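Long-range contacts in protoporphyrinogen oxidase (Exiguobacterium sibiricum, PDB 3LOV), which probably catalyses the oxygen-dependent, FAD-linked oxidation of coproporphyrinogen III to coproporphyrin III in heme b biosynthesis: residues 58-63 against 348-353; 79-84 against 231-236; 314-319 against 357-362. One frame throughout, in Å; residues are numbered along the deposited sequence. Where two conformers were deposited one is given.

Interaction 1 (58-63 against 348-353); sequences GPDSYV and QKWNHS. With FAD (flavin-adenine dinucleotide), chain B.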
loop_
_atom_site.group_PDB
_atom_site.type_symbol
_atom_site.label_atom_id
_atom_site.label_comp_id
_atom_site.label_asym_id
_atom_site.label_seq_id
_atom_site.Cartn_x
_atom_site.Cartn_y
_atom_site.Cartn_z
ATOM N N GLY A 58 0.730 -10.681 1.729
ATOM C CA GLY A 58 0.717 -9.347 1.113
ATOM C C GLY A 58 0.483 -8.236 2.128
ATOM O O GLY A 58 1.195 -8.133 3.108
ATOM N N PRO A 59 -0.504 -7.377 1.893
ATOM C CA PRO A 59 -0.861 -6.384 2.927
ATOM C C PRO A 59 -1.139 -7.069 4.287
ATOM O O PRO A 59 -1.764 -8.128 4.331
ATOM C CB PRO A 59 -2.178 -5.784 2.425
ATOM C CG PRO A 59 -2.303 -6.134 1.013
ATOM C CD PRO A 59 -1.416 -7.356 0.750
ATOM N N ASP A 60 -0.661 -6.512 5.387
ATOM C CA ASP A 60 -0.969 -7.133 6.669
ATOM C C ASP A 60 -2.095 -6.427 7.402
ATOM O O ASP A 60 -2.670 -6.985 8.334
ATOM C CB ASP A 60 0.298 -7.334 7.533
ATOM C CG ASP A 60 0.790 -6.066 8.213
ATOM O OD1 ASP A 60 0.414 -4.962 7.789
ATOM O OD2 ASP A 60 1.554 -6.200 9.194
ATOM N N SER A 61 -2.412 -5.205 6.985
ATOM C CA SER A 61 -3.328 -4.361 7.740
ATOM C C SER A 61 -3.707 -3.140 6.916
ATOM O O SER A 61 -3.294 -3.018 5.773
ATOM C CB SER A 61 -2.656 -3.939 9.060
ATOM O OG SER A 61 -1.478 -3.182 8.840
ATOM N N TYR A 62 -4.510 -2.260 7.500
ATOM C CA TYR A 62 -4.942 -1.016 6.883
ATOM C C TYR A 62 -5.043 0.073 7.942
ATOM O O TYR A 62 -5.195 -0.223 9.117
ATOM C CB TYR A 62 -6.265 -1.170 6.127
ATOM C CG TYR A 62 -7.508 -1.443 6.989
ATOM C CD1 TYR A 62 -7.904 -2.740 7.313
ATOM C CD2 TYR A 62 -8.263 -0.391 7.471
ATOM C CE1 TYR A 62 -9.029 -2.974 8.112
ATOM C CE2 TYR A 62 -9.362 -0.599 8.264
ATOM C CZ TYR A 62 -9.745 -1.872 8.581
ATOM O OH TYR A 62 -10.831 -1.987 9.341
ATOM N N VAL A 63 -4.947 1.328 7.502
ATOM C CA VAL A 63 -5.049 2.515 8.369
ATOM C C VAL A 63 -6.467 2.686 8.904
ATOM O O VAL A 63 -7.417 2.907 8.118
ATOM C CB VAL A 63 -4.671 3.811 7.597
ATOM C CG1 VAL A 63 -4.901 5.064 8.456
ATOM C CG2 VAL A 63 -3.223 3.731 7.097
ATOM N N GLN A 348 5.411 -9.933 17.570
ATOM C CA GLN A 348 5.331 -8.739 18.425
ATOM C C GLN A 348 4.252 -7.738 17.977
ATOM O O GLN A 348 3.668 -7.045 18.800
ATOM C CB GLN A 348 6.672 -7.991 18.462
ATOM C CG GLN A 348 7.867 -8.806 18.905
ATOM C CD GLN A 348 7.753 -9.216 20.333
ATOM O OE1 GLN A 348 7.478 -10.379 20.617
ATOM N NE2 GLN A 348 7.931 -8.259 21.253
ATOM N N LYS A 349 4.020 -7.627 16.679
ATOM C CA LYS A 349 3.119 -6.585 16.159
ATOM C C LYS A 349 1.675 -7.089 16.251
ATOM O O LYS A 349 0.790 -6.319 16.565
ATOM C CB LYS A 349 3.505 -6.240 14.718
ATOM C CG LYS A 349 2.648 -5.164 14.025
ATOM C CD LYS A 349 3.224 -4.817 12.647
ATOM C CE LYS A 349 2.360 -3.841 11.870
ATOM N NZ LYS A 349 2.617 -3.955 10.418
ATOM N N TRP A 350 1.466 -8.376 15.998
ATOM C CA TRP A 350 0.131 -9.004 16.014
ATOM C C TRP A 350 0.023 -10.173 17.007
ATOM O O TRP A 350 0.606 -11.236 16.794
ATOM C CB TRP A 350 -0.280 -9.509 14.610
ATOM C CG TRP A 350 -0.238 -8.456 13.621
ATOM C CD1 TRP A 350 0.713 -8.286 12.645
ATOM C CD2 TRP A 350 -1.154 -7.366 13.484
ATOM N NE1 TRP A 350 0.454 -7.140 11.927
ATOM C CE2 TRP A 350 -0.685 -6.556 12.420
ATOM C CE3 TRP A 350 -2.317 -6.978 14.159
ATOM C CZ2 TRP A 350 -1.354 -5.425 11.996
ATOM C CZ3 TRP A 350 -2.985 -5.823 13.717
ATOM C CH2 TRP A 350 -2.485 -5.062 12.664
ATOM N N ASN A 351 -0.765 -9.975 18.064
ATOM C CA ASN A 351 -1.008 -11.022 19.046
ATOM C C ASN A 351 -1.546 -12.296 18.413
ATOM O O ASN A 351 -1.160 -13.364 18.809
ATOM C CB ASN A 351 -1.948 -10.512 20.148
ATOM C CG ASN A 351 -1.251 -9.552 21.122
ATOM O OD1 ASN A 351 -0.031 -9.432 21.125
ATOM N ND2 ASN A 351 -2.032 -8.894 21.975
ATOM N N HIS A 352 -2.393 -12.191 17.397
ATOM C CA HIS A 352 -3.073 -13.367 16.815
ATOM C C HIS A 352 -2.281 -14.236 15.833
ATOM O O HIS A 352 -2.671 -15.372 15.535
ATOM C CB HIS A 352 -4.337 -12.898 16.078
ATOM C CG HIS A 352 -4.064 -12.234 14.750
ATOM N ND1 HIS A 352 -3.682 -10.918 14.639
ATOM C CD2 HIS A 352 -4.157 -12.699 13.481
ATOM C CE1 HIS A 352 -3.548 -10.599 13.360
ATOM N NE2 HIS A 352 -3.834 -11.664 12.636
ATOM N N SER A 353 -1.184 -13.719 15.297
ATOM C CA SER A 353 -0.553 -14.342 14.129
ATOM C C SER A 353 0.285 -15.608 14.380
ATOM O O SER A 353 0.365 -16.497 13.516
ATOM C CB SER A 353 0.309 -13.279 13.425
ATOM O OG SER A 353 1.194 -12.663 14.356
HETATM P PA FAD B . -4.801 -6.696 -7.169
HETATM O O1A FAD B . -4.810 -7.186 -5.761
HETATM O O2A FAD B . -3.511 -6.647 -7.900
HETATM O O5B FAD B . -5.827 -7.575 -8.009
HETATM C C5B FAD B . -5.846 -7.590 -9.414
HETATM C C4B FAD B . -6.639 -8.826 -9.854
HETATM O O4B FAD B . -6.878 -8.797 -11.263
HETATM C C3B FAD B . -5.892 -10.098 -9.507
HETATM O O3B FAD B . -6.738 -11.054 -8.893
HETATM C C2B FAD B . -5.400 -10.530 -10.875
HETATM O O2B FAD B . -5.276 -11.903 -11.002
HETATM C C1B FAD B . -6.493 -10.033 -11.796
HETATM N N9A FAD B . -6.107 -9.852 -13.204
HETATM C C8A FAD B . -4.927 -9.447 -13.788
HETATM N N7A FAD B . -5.058 -9.434 -15.138
HETATM C C5A FAD B . -6.332 -9.839 -15.429
HETATM C C6A FAD B . -7.049 -10.003 -16.616
HETATM N N6A FAD B . -6.505 -9.718 -17.796
HETATM N N1A FAD B . -8.362 -10.442 -16.570
HETATM C C2A FAD B . -8.978 -10.676 -15.364
HETATM N N3A FAD B . -8.275 -10.487 -14.188
HETATM C C4A FAD B . -6.984 -10.101 -14.227
HETATM N N1 FAD B . -2.303 -1.781 1.395
HETATM C C2 FAD B . -2.702 -1.549 2.683
HETATM O O2 FAD B . -3.742 -0.918 2.916
HETATM N N3 FAD B . -1.930 -2.000 3.724
HETATM C C4 FAD B . -0.768 -2.653 3.526
HETATM O O4 FAD B . -0.150 -3.053 4.495
HETATM C C4X FAD B . -0.321 -2.872 2.240
HETATM N N5 FAD B . 0.848 -3.585 2.029
HETATM C C5X FAD B . 1.263 -3.811 0.714
HETATM C C6 FAD B . 2.460 -4.494 0.475
HETATM C C7 FAD B . 2.891 -4.726 -0.843
HETATM C C7M FAD B . 4.171 -5.468 -1.093
HETATM C C8 FAD B . 2.105 -4.307 -1.932
HETATM C C8M FAD B . 2.537 -4.525 -3.371
HETATM C C9 FAD B . 0.905 -3.640 -1.706
HETATM C C9A FAD B . 0.471 -3.378 -0.386
HETATM N N10 FAD B . -0.735 -2.705 -0.155
HETATM C C10 FAD B . -1.119 -2.449 1.167
HETATM C "C1'" FAD B . -1.625 -2.190 -1.262
HETATM C "C2'" FAD B . -2.740 -3.233 -1.524
HETATM O "O2'" FAD B . -2.153 -4.401 -1.964
HETATM C "C3'" FAD B . -3.763 -2.775 -2.572
HETATM O "O3'" FAD B . -4.559 -1.788 -1.930
HETATM C "C4'" FAD B . -4.731 -3.867 -3.095
HETATM O "O4'" FAD B . -4.273 -5.202 -2.998
HETATM C "C5'" FAD B . -5.045 -3.672 -4.566
HETATM O "O5'" FAD B . -6.037 -4.591 -4.946
HETATM P P FAD B . -6.590 -4.550 -6.424
HETATM O O1P FAD B . -6.724 -3.146 -6.951
HETATM O O2P FAD B . -7.792 -5.439 -6.634
HETATM O O3P FAD B . -5.376 -5.203 -7.305
#
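OD2 of Asp-60 is gripped by two donors from consecutive residues. Lys-349 NZ lies 2.8 Å from Asp-60 OD2, a salt bridge made tip to tip and directed at the syn lone pair, while Trp-350 NE1 approaches Asp-60 OD2 at 3.1 Å with a nearly straight N-H...O angle of 160°. The indole nitrogen comes from above the carboxylate plane, yet OD2 stays close to the plane of the indole; carboxylate and ring stand 87° apart, and the two donors approach OD2 from different directions. A fully extended chain carries the ammonium of Lys-349 to this point, and its CG rests 3.6 Å above one face of the Trp-350 ring, near the rim. The second oxygen is also held: Ser-61 OG donates to Asp-60 OD1 at 2.8 Å. Bonds on both oxygens would restrain the carboxylate rotation, and the nearby ammonium probably favours its ionised form. Ser-61 CB packs 3.5 Å from Trp-350 CZ2. The same loop borders the flavin: Ser-61 O accepts a weak, bent bond from FAD N3 at 2.7 Å, and Pro-59 CA lies 3.4 Å from FAD N5, so Lys-349 and Trp-350 act as a second shell to the isoalloxazine site. The indole follows the end of helix 346-349 and touches Ser-230 of strand 228-231, whose OG is bonded to Asp-60 O; the same strand pairs with strand 62-63.

Interaction 2 (79-84 against 231-236); sequences GEKLVR and LETGLE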
loop_
_atom_site.group_PDB
_atom_site.type_symbol
_atom_site.label_atom_id
_atom_site.label_comp_id
_atom_site.label_asym_id
_atom_site.label_seq_id
_atom_site.Cartn_x
_atom_site.Cartn_y
_atom_site.Cartn_z
ATOM N N GLY A 79 -16.748 -7.632 11.954
ATOM C CA GLY A 79 -16.336 -6.651 12.980
ATOM C C GLY A 79 -15.713 -7.288 14.211
ATOM O O GLY A 79 -14.735 -6.791 14.751
ATOM N N GLU A 80 -16.274 -8.407 14.647
ATOM C CA GLU A 80 -15.790 -9.082 15.862
ATOM C C GLU A 80 -14.353 -9.612 15.754
ATOM O O GLU A 80 -13.753 -9.909 16.765
ATOM C CB GLU A 80 -16.727 -10.220 16.267
ATOM C CG GLU A 80 -16.781 -11.349 15.262
ATOM C CD GLU A 80 -17.883 -12.342 15.577
ATOM O OE1 GLU A 80 -18.599 -12.122 16.576
ATOM O OE2 GLU A 80 -18.029 -13.334 14.840
ATOM N N LYS A 81 -13.804 -9.697 14.532
ATOM C CA LYS A 81 -12.441 -10.176 14.305
ATOM C C LYS A 81 -11.398 -9.069 14.192
ATOM O O LYS A 81 -10.236 -9.327 13.991
ATOM C CB LYS A 81 -12.427 -11.011 13.025
ATOM C CG LYS A 81 -13.472 -12.121 12.985
ATOM C CD LYS A 81 -13.335 -13.083 14.175
ATOM C CE LYS A 81 -14.356 -14.204 14.088
ATOM N NZ LYS A 81 -14.175 -15.143 15.203
ATOM N N LEU A 82 -11.807 -7.841 14.329
ATOM C CA LEU A 82 -10.909 -6.715 14.149
ATOM C C LEU A 82 -9.895 -6.706 15.288
ATOM O O LEU A 82 -10.261 -6.830 16.459
ATOM C CB LEU A 82 -11.667 -5.383 14.132
ATOM C CG LEU A 82 -12.389 -4.989 12.844
ATOM C CD1 LEU A 82 -13.410 -3.905 13.038
ATOM C CD2 LEU A 82 -11.391 -4.567 11.772
ATOM N N VAL A 83 -8.629 -6.561 14.935
ATOM C CA VAL A 83 -7.589 -6.427 15.903
ATOM C C VAL A 83 -6.771 -5.217 15.505
ATOM O O VAL A 83 -6.757 -4.800 14.341
ATOM C CB VAL A 83 -6.764 -7.703 16.014
ATOM C CG1 VAL A 83 -7.576 -8.793 16.811
ATOM C CG2 VAL A 83 -6.356 -8.249 14.605
ATOM N N ARG A 84 -6.142 -4.621 16.507
ATOM C CA ARG A 84 -5.192 -3.551 16.308
ATOM C C ARG A 84 -3.763 -4.026 16.515
ATOM O O ARG A 84 -3.492 -5.026 17.208
ATOM C CB ARG A 84 -5.465 -2.460 17.308
ATOM C CG ARG A 84 -6.797 -1.832 17.162
ATOM C CD ARG A 84 -6.817 -0.612 18.049
ATOM N NE ARG A 84 -8.177 -0.179 18.231
ATOM C CZ ARG A 84 -8.812 0.682 17.450
ATOM N NH1 ARG A 84 -8.211 1.231 16.385
ATOM N NH2 ARG A 84 -10.066 0.990 17.741
ATOM N N LEU A 231 -7.494 -8.458 10.746
ATOM C CA LEU A 231 -8.479 -9.389 11.256
ATOM C C LEU A 231 -7.797 -10.618 11.848
ATOM O O LEU A 231 -6.831 -11.164 11.289
ATOM C CB LEU A 231 -9.456 -9.822 10.149
ATOM C CG LEU A 231 -10.264 -8.713 9.464
ATOM C CD1 LEU A 231 -10.861 -9.272 8.176
ATOM C CD2 LEU A 231 -11.414 -8.128 10.340
ATOM N N GLU A 232 -8.401 -11.086 12.942
ATOM C CA GLU A 232 -7.937 -12.234 13.694
ATOM C C GLU A 232 -7.891 -13.449 12.800
ATOM O O GLU A 232 -7.027 -14.309 12.931
ATOM C CB GLU A 232 -8.914 -12.497 14.869
ATOM C CG GLU A 232 -8.404 -13.474 15.939
ATOM C CD GLU A 232 -8.334 -14.911 15.463
ATOM O OE1 GLU A 232 -9.254 -15.378 14.757
ATOM O OE2 GLU A 232 -7.343 -15.583 15.798
ATOM N N THR A 233 -8.836 -13.524 11.883
ATOM C CA THR A 233 -8.967 -14.651 10.996
ATOM C C THR A 233 -8.177 -14.393 9.711
ATOM O O THR A 233 -8.263 -15.163 8.787
ATOM C CB THR A 233 -10.454 -14.870 10.639
ATOM O OG1 THR A 233 -11.036 -13.606 10.315
ATOM C CG2 THR A 233 -11.213 -15.457 11.838
ATOM N N GLY A 234 -7.448 -13.287 9.648
ATOM C CA GLY A 234 -6.544 -13.014 8.516
ATOM C C GLY A 234 -7.252 -12.213 7.449
ATOM O O GLY A 234 -8.484 -12.277 7.341
ATOM N N LEU A 235 -6.491 -11.444 6.663
ATOM C CA LEU A 235 -7.113 -10.539 5.697
ATOM C C LEU A 235 -7.737 -11.348 4.585
ATOM O O LEU A 235 -8.713 -10.917 3.972
ATOM C CB LEU A 235 -6.141 -9.487 5.171
ATOM C CG LEU A 235 -5.844 -8.262 6.043
ATOM C CD1 LEU A 235 -4.961 -7.328 5.253
ATOM C CD2 LEU A 235 -7.086 -7.548 6.482
ATOM N N GLU A 236 -7.255 -12.559 4.347
ATOM C CA GLU A 236 -7.894 -13.375 3.318
ATOM C C GLU A 236 -9.353 -13.738 3.690
ATOM O O GLU A 236 -10.210 -13.921 2.798
ATOM C CB GLU A 236 -7.056 -14.617 3.002
ATOM C CG GLU A 236 -7.429 -15.265 1.653
ATOM C CD GLU A 236 -6.457 -16.363 1.160
ATOM O OE1 GLU A 236 -5.315 -16.495 1.673
ATOM O OE2 GLU A 236 -6.832 -17.059 0.206
HETATM O O HOH W 1 -11.582 -15.395 15.883
#
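Leu-82 and Leu-231 form an antiparallel, non-hydrogen-bonded pair with CA atoms 4.6 Å apart, where strand 82-84 runs along the end of strand 228-231. This is one edge of a small three-stranded antiparallel sheet, and a type I beta turn from Leu-231 to Gly-234 leads out of it into helix 235-245. The junction is tied by one backbone bond: Glu-232 N reaches Lys-81 O at 2.7 Å with an N-H...O angle of 159°, the donor lying in the carbonyl plane. The same oxygen receives a CA-H...O contact from Leu-231 CA at 3.3 Å. The two leucines lie side by side and point the same way, their CG atoms both anti to the carbonyl carbon, so that Leu-82 CD2 meets Leu-231 CD2 at 3.8 Å; Ile-73 of helix 68-75 packs against both. Val-83 turns toward the turn instead and sets CG2 3.9 Å from Glu-232 N. Lys-81, bent at chi2 (-57°), crosses Thr-233 at about a right angle, its CD 3.9 Å from Thr-233 CG2. The hydroxyl of Thr-233 is engaged with Ser-237 OG at the start of the helix. Opposite charges approach without touching, and a water joins them: it accepts from Lys-81 NZ at 2.7 Å and donates to OE1 of Glu-232, in one of that residue's two modelled conformers, at 2.6 Å.

Interaction 3 (314-319 against 357-362); sequences TMIFDQ and HTVLRA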
loop_
_atom_site.group_PDB
_atom_site.type_symbol
_atom_site.label_atom_id
_atom_site.label_comp_id
_atom_site.label_asym_id
_atom_site.label_seq_id
_atom_site.Cartn_x
_atom_site.Cartn_y
_atom_site.Cartn_z
ATOM N N THR A 314 9.061 -14.564 5.002
ATOM C CA THR A 314 8.664 -14.730 6.383
ATOM C C THR A 314 9.393 -15.941 6.910
ATOM O O THR A 314 9.385 -16.974 6.273
ATOM C CB THR A 314 7.143 -14.930 6.544
ATOM O OG1 THR A 314 6.459 -13.691 6.269
ATOM C CG2 THR A 314 6.826 -15.386 7.972
HETATM N N MSE A 315 10.058 -15.782 8.053
HETATM C CA MSE A 315 10.796 -16.882 8.702
HETATM C C MSE A 315 10.197 -17.190 10.074
HETATM O O MSE A 315 10.110 -16.297 10.921
HETATM C CB MSE A 315 12.252 -16.487 8.879
HETATM C CG MSE A 315 13.024 -16.492 7.592
HETATM SE SE MSE A 315 14.494 -15.249 7.635
HETATM C CE MSE A 315 15.425 -16.239 6.293
ATOM N N ILE A 316 9.776 -18.447 10.248
ATOM C CA ILE A 316 9.160 -18.939 11.468
ATOM C C ILE A 316 10.261 -19.641 12.250
ATOM O O ILE A 316 10.874 -20.567 11.763
ATOM C CB ILE A 316 8.013 -19.950 11.190
ATOM C CG1 ILE A 316 6.762 -19.234 10.639
ATOM C CG2 ILE A 316 7.659 -20.725 12.495
ATOM C CD1 ILE A 316 5.776 -20.139 9.897
ATOM N N PHE A 317 10.496 -19.178 13.470
ATOM C CA PHE A 317 11.458 -19.787 14.384
ATOM C C PHE A 317 10.756 -20.309 15.604
ATOM O O PHE A 317 9.773 -19.710 16.053
ATOM C CB PHE A 317 12.419 -18.727 14.894
ATOM C CG PHE A 317 13.223 -18.081 13.823
ATOM C CD1 PHE A 317 14.442 -18.633 13.425
ATOM C CD2 PHE A 317 12.763 -16.924 13.200
ATOM C CE1 PHE A 317 15.204 -18.025 12.431
ATOM C CE2 PHE A 317 13.516 -16.316 12.220
ATOM C CZ PHE A 317 14.735 -16.864 11.821
ATOM N N ASP A 318 11.288 -21.374 16.199
ATOM C CA ASP A 318 10.847 -21.762 17.536
ATOM C C ASP A 318 11.026 -20.556 18.469
ATOM O O ASP A 318 11.958 -19.763 18.299
ATOM C CB ASP A 318 11.612 -22.998 18.036
ATOM C CG ASP A 318 11.007 -24.302 17.527
ATOM O OD1 ASP A 318 9.766 -24.449 17.621
ATOM O OD2 ASP A 318 11.766 -25.178 17.040
ATOM N N GLN A 319 10.098 -20.394 19.412
ATOM C CA GLN A 319 10.074 -19.220 20.278
ATOM C C GLN A 319 11.463 -18.965 20.834
ATOM O O GLN A 319 12.139 -19.900 21.251
ATOM C CB GLN A 319 9.069 -19.412 21.408
ATOM C CG GLN A 319 8.873 -18.166 22.263
ATOM C CD GLN A 319 7.410 -17.754 22.376
ATOM O OE1 GLN A 319 6.707 -17.647 21.373
ATOM N NE2 GLN A 319 6.955 -17.504 23.596
ATOM N N HIS A 357 5.666 -18.525 18.871
ATOM C CA HIS A 357 6.807 -18.507 17.977
ATOM C C HIS A 357 7.336 -17.112 17.764
ATOM O O HIS A 357 6.670 -16.128 18.066
ATOM C CB HIS A 357 6.429 -19.090 16.608
ATOM C CG HIS A 357 6.010 -20.522 16.648
ATOM N ND1 HIS A 357 4.782 -20.921 17.129
ATOM C CD2 HIS A 357 6.637 -21.647 16.230
ATOM C CE1 HIS A 357 4.670 -22.230 17.004
ATOM N NE2 HIS A 357 5.784 -22.696 16.467
ATOM N N THR A 358 8.553 -17.060 17.225
ATOM C CA THR A 358 9.177 -15.842 16.806
ATOM C C THR A 358 9.071 -15.880 15.297
ATOM O O THR A 358 9.572 -16.814 14.647
ATOM C CB THR A 358 10.633 -15.792 17.265
ATOM O OG1 THR A 358 10.655 -15.750 18.697
ATOM C CG2 THR A 358 11.357 -14.562 16.731
ATOM N N VAL A 359 8.403 -14.872 14.732
ATOM C CA VAL A 359 8.230 -14.808 13.286
ATOM C C VAL A 359 8.694 -13.471 12.758
ATOM O O VAL A 359 8.211 -12.419 13.211
ATOM C CB VAL A 359 6.782 -15.037 12.915
ATOM C CG1 VAL A 359 6.613 -15.037 11.386
ATOM C CG2 VAL A 359 6.280 -16.364 13.561
ATOM N N LEU A 360 9.622 -13.529 11.798
ATOM C CA LEU A 360 10.164 -12.339 11.154
ATOM C C LEU A 360 9.633 -12.272 9.705
ATOM O O LEU A 360 9.617 -13.268 8.991
ATOM C CB LEU A 360 11.709 -12.316 11.205
ATOM C CG LEU A 360 12.439 -12.308 12.580
ATOM C CD1 LEU A 360 13.974 -12.289 12.416
ATOM C CD2 LEU A 360 12.019 -11.121 13.451
ATOM N N ARG A 361 9.156 -11.106 9.286
ATOM C CA ARG A 361 8.741 -10.891 7.873
ATOM C C ARG A 361 9.601 -9.775 7.279
ATOM O O ARG A 361 9.496 -8.633 7.705
ATOM C CB ARG A 361 7.239 -10.556 7.703
ATOM C CG ARG A 361 6.804 -10.558 6.194
ATOM C CD ARG A 361 5.302 -10.584 5.903
ATOM N NE ARG A 361 4.677 -9.282 6.052
ATOM C CZ ARG A 361 3.636 -8.831 5.333
ATOM N NH1 ARG A 361 3.049 -9.572 4.392
ATOM N NH2 ARG A 361 3.181 -7.616 5.556
ATOM N N ALA A 362 10.496 -10.137 6.365
ATOM C CA ALA A 362 11.340 -9.174 5.663
ATOM C C ALA A 362 10.716 -8.814 4.305
ATOM O O ALA A 362 10.061 -9.626 3.673
ATOM C CB ALA A 362 12.774 -9.697 5.503
#
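With chi1 of -71°, Thr-314 sets CG2 anti to its backbone N and OG1 beside it; Val-359, at -177°, sends CG1 anti to its own N. These two choices bring Thr-314 CG2 and Val-359 CG1 to 3.4 Å, tighter than usual carbon contact. The hydroxyl branch meets Arg-361, whose side chain crosses that of Thr-314 obliquely, OG1 of Thr-314 lying 3.2 Å from Arg-361 CG. The two antiparallel strands run 168° apart. Met-315, built as selenomethionine, and Leu-360 exchange two bonds, with Met-315 N 2.7 Å from Leu-360 O. Phe-317 and Thr-358 do likewise, Phe-317 N lying 2.8 Å from Thr-358 O. The bonds to Leu-360 O and Thr-358 O run nearly along the C=O axis. On the face carrying Phe-317 and Leu-360, Phe-317 CE2 meets Leu-360 CD1 at 4.1 Å, and helix 377-392 covers Met-315 and Leu-360. Ile-55 lies against Thr-314, Ile-316 and Val-359 on the other face. Four main-chain bonds thus join the strands, while largely apolar side chains cover both faces. Arg-361 is different: bent at chi3, it carries its guanidinium away from the pair to Gly-58 O, which links this large sheet to the flavin-binding loop.

Overall arrangement
Interactions 1 and 2 have centres about 9 Å apart and share the small antiparallel sheet of strands 62-63, 228-231 and 82-84; His-352 of interaction 1 packs on Leu-231 and Glu-232. Interaction 3 lies in the seven-stranded mixed sheet, its centre about 14 Å from that of interaction 1 and about 20 Å from that of interaction 2; helix 346-349, part of interaction 1, comes just before strand 357-364 in the chain. Interactions 1 and 3 also touch where Arg-361 NH2 packs on Asp-60 CB. Along the chain, 79-84 and 231-236 both fall between the segments of interaction 1, whereas interaction 3 crosses it with alternating segments. Loop 58-61 beside the flavin thus meets parts of both sheets and the helix 346-349 end.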